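Side-chain contacts in aminotransferase, classes I and II (Silicibacter pomeroyi DSS-3, PDB 3H14), which probably transfers the amino group of L-aspartate to 2-oxoglutarate, giving oxaloacetate and L-glutamate, with pyridoxal 5'-phosphate as cofactor: residues R79-W84 with T214-T219; L105-A110 with Y223-F228; T305-P310 with V316-S321; R292-E297 with A366-G371. One frame throughout, in Å; residues are numbered along the deposited sequence. Where two conformers were deposited one is given.

Interaction 1: R79-W84 with T214-T219; sequences RLYGEW and TALELT
Tyr-81 does all the touching from the helical side. The CE1 corner of its ring reaches two residues of 214-219 at once, lying 3.8 Å from Leu-216 CD1 and equally 3.8 Å from Thr-214 OG1. The threonine oxygen sits at the ring edge, near its plane, whereas the leucine methyl comes in obliquely, with CD1 also 4.0 Å from Tyr-81 CD1. Both side chains cross the tyrosine at about a right angle. With CG anti to the carbonyl carbon (chi1 -79°), the ring end comes nearer the loop than its CB does. On one face of the ring lies Leu-80 CD2, from the same helix.

No hydrogen bond spans the contact; the polar ends are held from outside. Tyr-81 OH bonds Trp-241 NE1, and Thr-214 OG1 bonds the carboxylate of Glu-201, whose other oxygen takes the N-H of Ala-215. Thr-214 OG1 also receives a weak bond from Leu-216 N, and Glu-217 OE1 accepts from Thr-214 N at 3.3 Å, so the short 3-10 turn 215-217 is braced at its start. Beyond it, Val-243 of strand 240-243 packs on both Tyr-81 and Leu-216. This is buried packing of helix 71-85 against the connection that leads into strand 223-227 of the seven-stranded mixed sheet, the core of the large domain in class-I, PLP-dependent aminotransferases.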
loop_
_atom_site.group_PDB
_atom_site.type_symbol
_atom_site.label_atom_id
_atom_site.label_comp_id
_atom_site.label_asym_id
_atom_site.label_seq_id
_atom_site.Cartn_x
_atom_site.Cartn_y
_atom_site.Cartn_z
ATOM N N ARG A 79 -11.293 11.511 15.384
ATOM C CA ARG A 79 -10.327 11.953 16.401
ATOM C C ARG A 79 -8.873 11.746 15.936
ATOM O O ARG A 79 -8.004 12.586 16.185
ATOM C CB ARG A 79 -10.589 11.208 17.717
ATOM C CG ARG A 79 -9.650 11.547 18.874
ATOM C CD ARG A 79 -10.158 10.920 20.176
ATOM N NE ARG A 79 -9.097 10.216 20.900
ATOM C CZ ARG A 79 -9.309 9.277 21.818
ATOM N NH1 ARG A 79 -10.547 8.893 22.132
ATOM N NH2 ARG A 79 -8.269 8.691 22.409
ATOM N N LEU A 80 -8.606 10.622 15.263
ATOM C CA LEU A 80 -7.275 10.373 14.696
ATOM C C LEU A 80 -6.814 11.504 13.753
ATOM O O LEU A 80 -5.631 11.887 13.762
ATOM C CB LEU A 80 -7.235 8.981 14.002
ATOM C CG LEU A 80 -6.011 8.612 13.139
ATOM C CD1 LEU A 80 -5.718 7.117 13.163
ATOM C CD2 LEU A 80 -6.189 9.073 11.726
ATOM N N TYR A 81 -7.740 12.073 12.981
ATOM C CA TYR A 81 -7.388 13.130 12.030
ATOM C C TYR A 81 -6.950 14.404 12.735
ATOM O O TYR A 81 -6.048 15.088 12.256
ATOM C CB TYR A 81 -8.503 13.366 10.990
ATOM C CG TYR A 81 -8.473 12.307 9.881
ATOM C CD1 TYR A 81 -7.633 12.446 8.790
ATOM C CD2 TYR A 81 -9.227 11.134 9.974
ATOM C CE1 TYR A 81 -7.568 11.490 7.790
ATOM C CE2 TYR A 81 -9.165 10.154 8.974
ATOM C CZ TYR A 81 -8.322 10.339 7.884
ATOM O OH TYR A 81 -8.254 9.384 6.874
ATOM N N GLY A 82 -7.566 14.714 13.872
ATOM C CA GLY A 82 -7.094 15.820 14.697
ATOM C C GLY A 82 -5.725 15.537 15.309
ATOM O O GLY A 82 -4.804 16.348 15.209
ATOM N N GLU A 83 -5.596 14.376 15.931
ATOM C CA GLU A 83 -4.390 14.041 16.660
ATOM C C GLU A 83 -3.189 13.827 15.725
ATOM O O GLU A 83 -2.092 14.250 16.041
ATOM C CB GLU A 83 -4.641 12.816 17.541
ATOM C CG GLU A 83 -5.626 13.102 18.677
ATOM C CD GLU A 83 -5.891 11.920 19.585
ATOM O OE1 GLU A 83 -5.386 10.804 19.319
ATOM O OE2 GLU A 83 -6.636 12.097 20.578
ATOM N N TRP A 84 -3.400 13.197 14.572
ATOM C CA TRP A 84 -2.304 12.954 13.617
ATOM C C TRP A 84 -1.999 14.141 12.684
ATOM O O TRP A 84 -0.836 14.352 12.347
ATOM C CB TRP A 84 -2.605 11.695 12.795
ATOM C CG TRP A 84 -2.245 10.426 13.492
ATOM C CD1 TRP A 84 -1.941 10.267 14.800
ATOM C CD2 TRP A 84 -2.163 9.127 12.900
ATOM N NE1 TRP A 84 -1.667 8.955 15.069
ATOM C CE2 TRP A 84 -1.779 8.232 13.913
ATOM C CE3 TRP A 84 -2.355 8.635 11.604
ATOM C CZ2 TRP A 84 -1.607 6.868 13.679
ATOM C CZ3 TRP A 84 -2.165 7.298 11.371
ATOM C CH2 TRP A 84 -1.800 6.425 12.404
ATOM N N THR A 214 -2.027 14.154 4.948
ATOM C CA THR A 214 -3.335 13.756 4.441
ATOM C C THR A 214 -3.796 14.774 3.410
ATOM O O THR A 214 -3.567 15.964 3.570
ATOM C CB THR A 214 -4.426 13.555 5.537
ATOM O OG1 THR A 214 -5.628 13.099 4.912
ATOM C CG2 THR A 214 -4.765 14.826 6.275
ATOM N N ALA A 215 -4.402 14.288 2.328
ATOM C CA ALA A 215 -4.991 15.152 1.318
ATOM C C ALA A 215 -6.008 16.117 1.911
ATOM O O ALA A 215 -6.218 17.192 1.357
ATOM C CB ALA A 215 -5.639 14.343 0.233
ATOM N N LEU A 216 -6.612 15.741 3.036
ATOM C CA LEU A 216 -7.542 16.622 3.786
ATOM C C LEU A 216 -6.910 17.927 4.302
ATOM O O LEU A 216 -7.608 18.885 4.543
ATOM C CB LEU A 216 -8.175 15.840 4.934
ATOM C CG LEU A 216 -8.908 14.574 4.453
ATOM C CD1 LEU A 216 -9.523 13.858 5.619
ATOM C CD2 LEU A 216 -9.991 14.918 3.447
ATOM N N GLU A 217 -5.597 17.971 4.446
ATOM C CA GLU A 217 -4.892 19.207 4.812
ATOM C C GLU A 217 -4.869 20.236 3.673
ATOM O O GLU A 217 -4.520 21.395 3.907
ATOM C CB GLU A 217 -3.453 18.909 5.225
ATOM C CG GLU A 217 -3.268 18.189 6.585
ATOM C CD GLU A 217 -1.810 17.876 6.881
ATOM O OE1 GLU A 217 -1.415 16.682 6.930
ATOM O OE2 GLU A 217 -1.030 18.833 7.035
ATOM N N LEU A 218 -5.188 19.809 2.447
ATOM C CA LEU A 218 -5.154 20.671 1.253
ATOM C C LEU A 218 -6.505 20.856 0.601
ATOM O O LEU A 218 -6.743 21.891 -0.002
ATOM C CB LEU A 218 -4.178 20.125 0.204
ATOM C CG LEU A 218 -2.716 20.316 0.640
ATOM C CD1 LEU A 218 -1.908 19.042 0.476
ATOM C CD2 LEU A 218 -2.034 21.510 -0.027
ATOM N N THR A 219 -7.375 19.850 0.667
ATOM C CA THR A 219 -8.718 19.973 0.086
ATOM C C THR A 219 -9.692 19.033 0.752
ATOM O O THR A 219 -9.288 18.029 1.316
ATOM C CB THR A 219 -8.722 19.648 -1.434
ATOM O OG1 THR A 219 -10.000 19.987 -2.008
ATOM C CG2 THR A 219 -8.397 18.141 -1.691
#

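Interaction 2: L105-A110 with Y223-F228; sequences LLAFTA and YVINSF
Ala-107 and Ala-110, one helical turn apart, meet the CD2-CE2 part of the Tyr-223 ring, coming in obliquely. This pairing of the ring with the two alanines is the tight part. Ala-107 CB lies 3.6 Å from Tyr-223 CD2, with the alanine CA only a little farther at 3.7 Å from the same ring carbon. Farther out along the ring, Ala-110 CB approaches Tyr-223 OH to 3.4 Å and CE2 to 4.1 Å. With CG anti to the carbonyl carbon (chi1 -85°), the ring extends from the strand to the helix, and the hydroxyl is hydrogen-bonded to Gln-248 OE1.

The contact is looser toward Ile-225, where CD1 just reaches Ala-107 CB at 4.1 Å. Ala-110 itself is partly exposed, whereas Tyr-223 and Ala-107 are buried. A valine in place of Tyr-223 would probably open a gap beside Ala-107 and Ala-110 and leave Gln-248 without its hydroxyl partner.

Helix 100-111 runs nearly antiparallel to strand 223-227, at 160° with the axes 9.8 Å apart. Met-242 of the adjacent strand 240-243 packs on both Tyr-223 and Ile-225, while helix 249-258 brings Ile-255 against Ala-110 and Val-252 against the tyrosine.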
loop_
_atom_site.group_PDB
_atom_site.type_symbol
_atom_site.label_atom_id
_atom_site.label_comp_id
_atom_site.label_asym_id
_atom_site.label_seq_id
_atom_site.Cartn_x
_atom_site.Cartn_y
_atom_site.Cartn_z
ATOM N N LEU A 105 -13.338 -0.106 -4.417
ATOM C CA LEU A 105 -14.592 -0.415 -5.079
ATOM C C LEU A 105 -15.595 0.718 -4.948
ATOM O O LEU A 105 -16.284 1.075 -5.907
ATOM C CB LEU A 105 -15.188 -1.709 -4.510
ATOM C CG LEU A 105 -16.556 -2.125 -5.044
ATOM C CD1 LEU A 105 -16.454 -2.344 -6.545
ATOM C CD2 LEU A 105 -17.073 -3.382 -4.351
ATOM N N LEU A 106 -15.664 1.314 -3.769
ATOM C CA LEU A 106 -16.685 2.296 -3.498
ATOM C C LEU A 106 -16.294 3.595 -4.157
ATOM O O LEU A 106 -17.125 4.215 -4.813
ATOM C CB LEU A 106 -16.866 2.482 -1.997
ATOM C CG LEU A 106 -17.564 1.342 -1.255
ATOM C CD1 LEU A 106 -17.507 1.672 0.256
ATOM C CD2 LEU A 106 -19.018 1.189 -1.806
ATOM N N ALA A 107 -15.010 3.963 -4.035
ATOM C CA ALA A 107 -14.510 5.141 -4.705
ATOM C C ALA A 107 -14.749 5.044 -6.198
ATOM O O ALA A 107 -15.280 5.972 -6.807
ATOM C CB ALA A 107 -13.077 5.361 -4.404
ATOM N N PHE A 108 -14.316 3.953 -6.818
ATOM C CA PHE A 108 -14.375 3.891 -8.259
ATOM C C PHE A 108 -15.818 3.857 -8.741
ATOM O O PHE A 108 -16.121 4.420 -9.803
ATOM C CB PHE A 108 -13.637 2.650 -8.789
ATOM C CG PHE A 108 -12.169 2.633 -8.489
ATOM C CD1 PHE A 108 -11.484 3.797 -8.156
ATOM C CD2 PHE A 108 -11.438 1.447 -8.608
ATOM C CE1 PHE A 108 -10.135 3.765 -7.903
ATOM C CE2 PHE A 108 -10.077 1.432 -8.319
ATOM C CZ PHE A 108 -9.447 2.605 -7.985
ATOM N N THR A 109 -16.706 3.215 -7.965
ATOM C CA THR A 109 -18.124 3.153 -8.351
ATOM C C THR A 109 -18.811 4.521 -8.308
ATOM O O THR A 109 -19.601 4.853 -9.197
ATOM C CB THR A 109 -18.891 2.148 -7.476
ATOM O OG1 THR A 109 -18.281 0.859 -7.635
ATOM C CG2 THR A 109 -20.389 2.104 -7.883
ATOM N N ALA A 110 -18.512 5.281 -7.266
ATOM C CA ALA A 110 -19.046 6.614 -7.060
ATOM C C ALA A 110 -18.577 7.578 -8.129
ATOM O O ALA A 110 -19.314 8.459 -8.574
ATOM C CB ALA A 110 -18.635 7.127 -5.653
ATOM N N TYR A 223 -11.330 11.869 -2.338
ATOM C CA TYR A 223 -11.620 10.651 -1.579
ATOM C C TYR A 223 -10.301 10.231 -0.940
ATOM O O TYR A 223 -9.287 10.172 -1.619
ATOM C CB TYR A 223 -12.118 9.546 -2.492
ATOM C CG TYR A 223 -13.597 9.572 -2.785
ATOM C CD1 TYR A 223 -14.279 10.791 -2.978
ATOM C CD2 TYR A 223 -14.313 8.405 -2.895
ATOM C CE1 TYR A 223 -15.636 10.827 -3.278
ATOM C CE2 TYR A 223 -15.666 8.428 -3.174
ATOM C CZ TYR A 223 -16.321 9.666 -3.366
ATOM O OH TYR A 223 -17.666 9.712 -3.640
ATOM N N VAL A 224 -10.306 9.979 0.359
ATOM C CA VAL A 224 -9.124 9.406 1.053
ATOM C C VAL A 224 -9.456 7.934 1.379
ATOM O O VAL A 224 -10.580 7.623 1.880
ATOM C CB VAL A 224 -8.786 10.194 2.333
ATOM C CG1 VAL A 224 -7.742 9.463 3.202
ATOM C CG2 VAL A 224 -8.289 11.573 2.016
ATOM N N ILE A 225 -8.508 7.046 1.076
ATOM C CA ILE A 225 -8.681 5.593 1.278
ATOM C C ILE A 225 -7.658 5.149 2.330
ATOM O O ILE A 225 -6.497 5.509 2.250
ATOM C CB ILE A 225 -8.494 4.770 -0.046
ATOM C CG1 ILE A 225 -9.345 5.339 -1.207
ATOM C CG2 ILE A 225 -8.722 3.236 0.201
ATOM C CD1 ILE A 225 -10.832 5.508 -0.921
ATOM N N ASN A 226 -8.124 4.412 3.340
ATOM C CA ASN A 226 -7.249 3.889 4.365
ATOM C C ASN A 226 -7.697 2.495 4.814
ATOM O O ASN A 226 -8.677 1.929 4.337
ATOM C CB ASN A 226 -7.146 4.840 5.538
ATOM C CG ASN A 226 -5.715 4.963 6.089
ATOM O OD1 ASN A 226 -5.039 3.960 6.391
ATOM N ND2 ASN A 226 -5.275 6.219 6.288
ATOM N N SER A 227 -6.922 1.937 5.724
ATOM C CA SER A 227 -7.063 0.543 6.115
ATOM C C SER A 227 -6.460 0.362 7.501
ATOM O O SER A 227 -5.572 1.139 7.919
ATOM C CB SER A 227 -6.313 -0.342 5.125
ATOM O OG SER A 227 -6.473 -1.742 5.423
ATOM N N PHE A 228 -6.925 -0.681 8.190
ATOM C CA PHE A 228 -6.312 -1.117 9.448
ATOM C C PHE A 228 -5.254 -2.196 9.236
ATOM O O PHE A 228 -4.729 -2.731 10.210
ATOM C CB PHE A 228 -7.398 -1.605 10.410
ATOM C CG PHE A 228 -8.280 -0.505 10.886
ATOM C CD1 PHE A 228 -7.872 0.285 11.946
ATOM C CD2 PHE A 228 -9.478 -0.212 10.257
ATOM C CE1 PHE A 228 -8.639 1.305 12.401
ATOM C CE2 PHE A 228 -10.284 0.835 10.710
ATOM C CZ PHE A 228 -9.852 1.608 11.767
#

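Interaction 3: T305-P310 with V316-S321; sequences TRIAPP and VYADVS
Two backbone hydrogen bonds join the two segments around Ile-307 and Ala-318. Asp-319 N donates to Arg-306 O at 2.9 Å, and Ala-308 N donates to Tyr-317 O; each is nearly straight and runs close to the line of the acceptor's C=O. The same two oxygens are also approached by CA-H groups, Arg-306 O by that of Ala-318 and Tyr-317 O by that of Ile-307.

Water carries the pairing on at both ends. Water 2 donates a hydrogen bond to Ala-308 O at 2.7 Å and accepts from Tyr-317 N, while water 1 accepts from Arg-306 N and donates to Asp-319 O.

Among the apolar contacts, Ile-307 CG2 meets Val-316 CG1 at 3.6 Å and Ala-318 CB at 4.1 Å. Its CG1 stands between the backbone N and the carbonyl carbon (chi1 69°), which brings CD1 alongside the same valine methyl, 3.7 Å from Val-316 CG1. Ala-308 CB lies 4.3 Å from Tyr-317 CB, and the tyrosine ring leads away to bond Thr-356 through its OH.

The Asp-319 carboxylate turns to its own segment: OD1 accepts from both Ser-321 OG and Ser-321 N, the latter at 3.1 Å, closing an Asx turn. A leucine here would probably leave both serine donors without their carboxylate acceptor and let the turn after the strand slacken.

The arrangement is a single antiparallel beta bridge, by which the segment following helix 278-302 is joined at one point to strand 315-319, one of the two outermost strands of the four-stranded mixed sheet.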
loop_
_atom_site.group_PDB
_atom_site.type_symbol
_atom_site.label_atom_id
_atom_site.label_comp_id
_atom_site.label_asym_id
_atom_site.label_seq_id
_atom_site.Cartn_x
_atom_site.Cartn_y
_atom_site.Cartn_z
ATOM N N THR A 305 22.902 -0.752 -4.706
ATOM C CA THR A 305 23.391 0.598 -4.478
ATOM C C THR A 305 22.497 1.707 -5.011
ATOM O O THR A 305 22.704 2.882 -4.662
ATOM C CB THR A 305 24.800 0.779 -5.138
ATOM O OG1 THR A 305 24.735 0.387 -6.511
ATOM C CG2 THR A 305 25.813 -0.113 -4.454
ATOM N N ARG A 306 21.502 1.321 -5.818
ATOM C CA ARG A 306 20.530 2.235 -6.412
ATOM C C ARG A 306 19.118 1.923 -5.887
ATOM O O ARG A 306 18.483 1.016 -6.389
ATOM C CB ARG A 306 20.587 2.056 -7.931
ATOM C CG ARG A 306 21.998 2.362 -8.480
ATOM C CD ARG A 306 22.258 1.899 -9.918
ATOM N NE ARG A 306 23.496 2.542 -10.379
ATOM C CZ ARG A 306 24.730 2.093 -10.153
ATOM N NH1 ARG A 306 24.952 0.966 -9.499
ATOM N NH2 ARG A 306 25.771 2.783 -10.597
ATOM N N ILE A 307 18.657 2.667 -4.890
ATOM C CA ILE A 307 17.335 2.456 -4.291
ATOM C C ILE A 307 16.557 3.751 -4.236
ATOM O O ILE A 307 17.122 4.860 -4.115
ATOM C CB ILE A 307 17.409 1.809 -2.884
ATOM C CG1 ILE A 307 17.997 2.763 -1.838
ATOM C CG2 ILE A 307 18.221 0.516 -2.932
ATOM C CD1 ILE A 307 17.708 2.351 -0.418
ATOM N N ALA A 308 15.255 3.635 -4.383
ATOM C CA ALA A 308 14.390 4.796 -4.147
ATOM C C ALA A 308 14.484 5.105 -2.666
ATOM O O ALA A 308 14.731 4.207 -1.878
ATOM C CB ALA A 308 12.973 4.491 -4.555
ATOM N N PRO A 309 14.312 6.377 -2.274
ATOM C CA PRO A 309 14.371 6.768 -0.858
ATOM C C PRO A 309 13.196 6.182 -0.044
ATOM O O PRO A 309 12.034 6.485 -0.347
ATOM C CB PRO A 309 14.263 8.280 -0.920
ATOM C CG PRO A 309 13.569 8.565 -2.170
ATOM C CD PRO A 309 14.049 7.533 -3.146
ATOM N N PRO A 310 13.486 5.291 0.927
ATOM C CA PRO A 310 12.361 4.662 1.615
ATOM C C PRO A 310 11.825 5.579 2.703
ATOM O O PRO A 310 12.139 5.437 3.890
ATOM C CB PRO A 310 12.954 3.347 2.129
ATOM C CG PRO A 310 14.439 3.699 2.380
ATOM C CD PRO A 310 14.798 4.782 1.394
ATOM N N VAL A 316 11.886 -1.463 0.231
ATOM C CA VAL A 316 12.992 -0.860 -0.517
ATOM C C VAL A 316 12.861 -1.314 -1.954
ATOM O O VAL A 316 12.771 -2.499 -2.211
ATOM C CB VAL A 316 14.404 -1.282 0.034
ATOM C CG1 VAL A 316 15.499 -0.631 -0.811
ATOM C CG2 VAL A 316 14.566 -0.894 1.466
ATOM N N TYR A 317 12.847 -0.347 -2.888
ATOM C CA TYR A 317 12.693 -0.582 -4.286
ATOM C C TYR A 317 14.027 -0.286 -4.961
ATOM O O TYR A 317 14.525 0.864 -4.875
ATOM C CB TYR A 317 11.647 0.379 -4.846
ATOM C CG TYR A 317 11.225 0.070 -6.233
ATOM C CD1 TYR A 317 10.586 -1.115 -6.515
ATOM C CD2 TYR A 317 11.391 0.988 -7.268
ATOM C CE1 TYR A 317 10.181 -1.407 -7.749
ATOM C CE2 TYR A 317 10.966 0.713 -8.531
ATOM C CZ TYR A 317 10.359 -0.492 -8.769
ATOM O OH TYR A 317 9.901 -0.830 -10.015
ATOM N N ALA A 318 14.591 -1.312 -5.572
ATOM C CA ALA A 318 15.989 -1.299 -6.048
ATOM C C ALA A 318 16.013 -1.455 -7.527
ATOM O O ALA A 318 15.324 -2.302 -8.076
ATOM C CB ALA A 318 16.814 -2.470 -5.413
ATOM N N ASP A 319 16.890 -0.683 -8.166
ATOM C CA ASP A 319 17.192 -0.847 -9.569
ATOM C C ASP A 319 18.321 -1.882 -9.647
ATOM O O ASP A 319 19.400 -1.639 -9.145
ATOM C CB ASP A 319 17.614 0.517 -10.150
ATOM C CG ASP A 319 17.940 0.463 -11.633
ATOM O OD1 ASP A 319 18.201 -0.631 -12.150
ATOM O OD2 ASP A 319 17.955 1.555 -12.279
ATOM N N VAL A 320 18.061 -3.026 -10.258
ATOM C CA VAL A 320 19.003 -4.134 -10.250
ATOM C C VAL A 320 19.469 -4.442 -11.682
ATOM O O VAL A 320 19.957 -5.525 -11.975
ATOM C CB VAL A 320 18.404 -5.391 -9.539
ATOM C CG1 VAL A 320 18.101 -5.075 -8.080
ATOM C CG2 VAL A 320 17.180 -5.942 -10.256
ATOM N N SER A 321 19.342 -3.457 -12.566
ATOM C CA SER A 321 19.691 -3.664 -13.954
ATOM C C SER A 321 21.203 -3.938 -14.175
ATOM O O SER A 321 21.564 -4.453 -15.194
ATOM C CB SER A 321 19.227 -2.489 -14.829
ATOM O OG SER A 321 19.809 -1.263 -14.438
HETATM O O HOH W 1 20.429 -1.593 -6.560
HETATM O O HOH W 2 12.830 2.343 -1.776
#

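Interaction 4: R292-E297 with A366-G371; sequences RKLMLE and ADIEEG
Leu-294 and Met-295 (a selenomethionine) meet Ile-368 and Glu-369 in a helix-helix packing between helix 278-302 and the C-terminal helix 365-381. The two run almost parallel over these turns, 10° between their directions and 10.1 Å between axes. Between the two segments the contact is made by side chains, with no hydrogen bond; just beyond, Arg-298 makes a weak one to Glu-369 O.

Leu-294 is the central piece. Its CD2 methyl comes within 3.4 Å of Glu-369 CG, a close approach, and lies 4.1 Å from Ile-368 CG2. Both of its torsions are away from the usual staggered values (chi1 -116°), so the fine placing of its methyls should be read with some caution. Glu-369 offers the aliphatic part of its side chain: CG lies beside the leucine, and the chain beyond runs out extended toward the exposed side of the pair.

On the buried side, Ile-368 CG2 is shared. Standing anti to the backbone N, it points across to the other helix, where it touches the leucine and lies 4.1 Å from Met-295 SE. The selenomethionine crosses the isoleucine at about a right angle, its chain bent at both chi2 and chi3.

The packing continues along the helices, with Leu-372 touching both Leu-294 and Met-295 and Thr-365 also reaching Leu-294. Tyr-361 packs on Met-295, and Met-36 on Ile-368. Ile-368 and Met-295 are buried, Leu-294 partly so, and Glu-369 lies at the exposed margin, as is common where two amphipathic helices lie side by side; the pair is consistent with the small domain of this aminotransferase fold.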
loop_
_atom_site.group_PDB
_atom_site.type_symbol
_atom_site.label_atom_id
_atom_site.label_comp_id
_atom_site.label_asym_id
_atom_site.label_seq_id
_atom_site.Cartn_x
_atom_site.Cartn_y
_atom_site.Cartn_z
ATOM N N ARG A 292 14.974 -0.746 8.940
ATOM C CA ARG A 292 15.240 0.244 7.868
ATOM C C ARG A 292 16.688 0.690 7.953
ATOM O O ARG A 292 17.410 0.726 6.938
ATOM C CB ARG A 292 14.292 1.439 8.044
ATOM C CG ARG A 292 14.439 2.543 7.006
ATOM C CD ARG A 292 13.294 3.495 7.082
ATOM N NE ARG A 292 13.486 4.655 6.249
ATOM C CZ ARG A 292 14.052 5.790 6.647
ATOM N NH1 ARG A 292 14.523 5.922 7.888
ATOM N NH2 ARG A 292 14.149 6.801 5.789
ATOM N N LYS A 293 17.108 0.983 9.179
ATOM C CA LYS A 293 18.497 1.352 9.484
ATOM C C LYS A 293 19.442 0.269 8.944
ATOM O O LYS A 293 20.389 0.568 8.247
ATOM C CB LYS A 293 18.639 1.600 11.004
ATOM C CG LYS A 293 19.919 2.380 11.518
ATOM C CD LYS A 293 19.820 2.634 13.008
ATOM C CE LYS A 293 21.022 3.385 13.612
ATOM N NZ LYS A 293 20.713 4.844 13.865
ATOM N N LEU A 294 19.168 -0.991 9.260
ATOM C CA LEU A 294 19.879 -2.145 8.702
ATOM C C LEU A 294 19.862 -2.259 7.183
ATOM O O LEU A 294 20.905 -2.535 6.549
ATOM C CB LEU A 294 19.278 -3.439 9.259
ATOM C CG LEU A 294 20.056 -4.419 10.148
ATOM C CD1 LEU A 294 21.177 -3.777 11.008
ATOM C CD2 LEU A 294 19.053 -5.157 10.996
HETATM N N MSE A 295 18.689 -2.096 6.573
HETATM C CA MSE A 295 18.603 -2.125 5.102
HETATM C C MSE A 295 19.483 -1.042 4.444
HETATM O O MSE A 295 20.205 -1.310 3.471
HETATM C CB MSE A 295 17.149 -1.941 4.635
HETATM C CG MSE A 295 16.183 -3.058 5.073
HETATM SE SE MSE A 295 16.541 -4.766 4.355
HETATM C CE MSE A 295 15.548 -4.629 2.633
ATOM N N LEU A 296 19.395 0.165 4.978
ATOM C CA LEU A 296 20.112 1.330 4.427
ATOM C C LEU A 296 21.630 1.176 4.520
ATOM O O LEU A 296 22.341 1.495 3.550
ATOM C CB LEU A 296 19.638 2.617 5.103
ATOM C CG LEU A 296 18.281 3.027 4.537
ATOM C CD1 LEU A 296 17.601 4.029 5.404
ATOM C CD2 LEU A 296 18.427 3.555 3.095
ATOM N N GLU A 297 22.109 0.641 5.647
ATOM C CA GLU A 297 23.527 0.285 5.793
ATOM C C GLU A 297 23.983 -0.906 4.926
ATOM O O GLU A 297 25.041 -0.845 4.279
ATOM C CB GLU A 297 23.883 0.026 7.279
ATOM N N ALA A 366 15.636 -9.776 13.810
ATOM C CA ALA A 366 16.503 -10.970 13.635
ATOM C C ALA A 366 16.363 -11.619 12.246
ATOM O O ALA A 366 17.340 -12.112 11.657
ATOM C CB ALA A 366 16.197 -12.003 14.731
ATOM N N ASP A 367 15.144 -11.639 11.728
ATOM C CA ASP A 367 14.894 -12.137 10.355
ATOM C C ASP A 367 15.600 -11.239 9.299
ATOM O O ASP A 367 16.132 -11.729 8.331
ATOM C CB ASP A 367 13.395 -12.129 10.032
ATOM C CG ASP A 367 12.639 -13.256 10.690
ATOM O OD1 ASP A 367 13.064 -13.672 11.779
ATOM O OD2 ASP A 367 11.617 -13.702 10.114
ATOM N N ILE A 368 15.513 -9.924 9.471
ATOM C CA ILE A 368 16.157 -8.965 8.553
ATOM C C ILE A 368 17.683 -9.120 8.634
ATOM O O ILE A 368 18.351 -9.241 7.614
ATOM C CB ILE A 368 15.707 -7.509 8.850
ATOM C CG1 ILE A 368 14.206 -7.319 8.547
ATOM C CG2 ILE A 368 16.538 -6.484 8.095
ATOM C CD1 ILE A 368 13.617 -8.201 7.459
ATOM N N GLU A 369 18.224 -9.164 9.853
ATOM C CA GLU A 369 19.647 -9.427 10.025
ATOM C C GLU A 369 20.037 -10.692 9.290
ATOM O O GLU A 369 20.990 -10.698 8.531
ATOM C CB GLU A 369 20.013 -9.529 11.506
ATOM C CG GLU A 369 19.980 -8.196 12.230
ATOM C CD GLU A 369 20.293 -8.274 13.744
ATOM O OE1 GLU A 369 20.035 -9.335 14.383
ATOM O OE2 GLU A 369 20.766 -7.229 14.298
ATOM N N GLU A 370 19.296 -11.773 9.518
ATOM C CA GLU A 370 19.519 -13.028 8.812
ATOM C C GLU A 370 19.391 -12.918 7.289
ATOM O O GLU A 370 20.213 -13.488 6.528
ATOM C CB GLU A 370 18.569 -14.104 9.346
ATOM C CG GLU A 370 18.737 -15.500 8.740
ATOM C CD GLU A 370 20.056 -16.170 9.101
ATOM O OE1 GLU A 370 20.560 -15.948 10.230
ATOM O OE2 GLU A 370 20.578 -16.914 8.252
ATOM N N GLY A 371 18.381 -12.189 6.827
ATOM C CA GLY A 371 18.211 -12.000 5.399
ATOM C C GLY A 371 19.393 -11.296 4.745
ATOM O O GLY A 371 19.837 -11.674 3.660
#

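The four contacts form two groups. Interactions 1 and 2, with centres 16 Å apart, meet at strand 223-227 of the seven-stranded sheet, where Val-224 packs on Tyr-81 and Leu-216, and their segments alternate along the chain. Interactions 3 and 4 follow later in sequence, 15 Å apart between centres, with interaction 3 nested inside the loop that interaction 4 closes. They meet directly, since Pro-310 O probably accepts a hydrogen bond from Arg-292 NE and Leu-296 packs on Ile-307. Interaction 2 lies 29 Å from interaction 3 between centres, across the chain's middle. The groups thus brace separate regions, consistent with the large and small domains of this family.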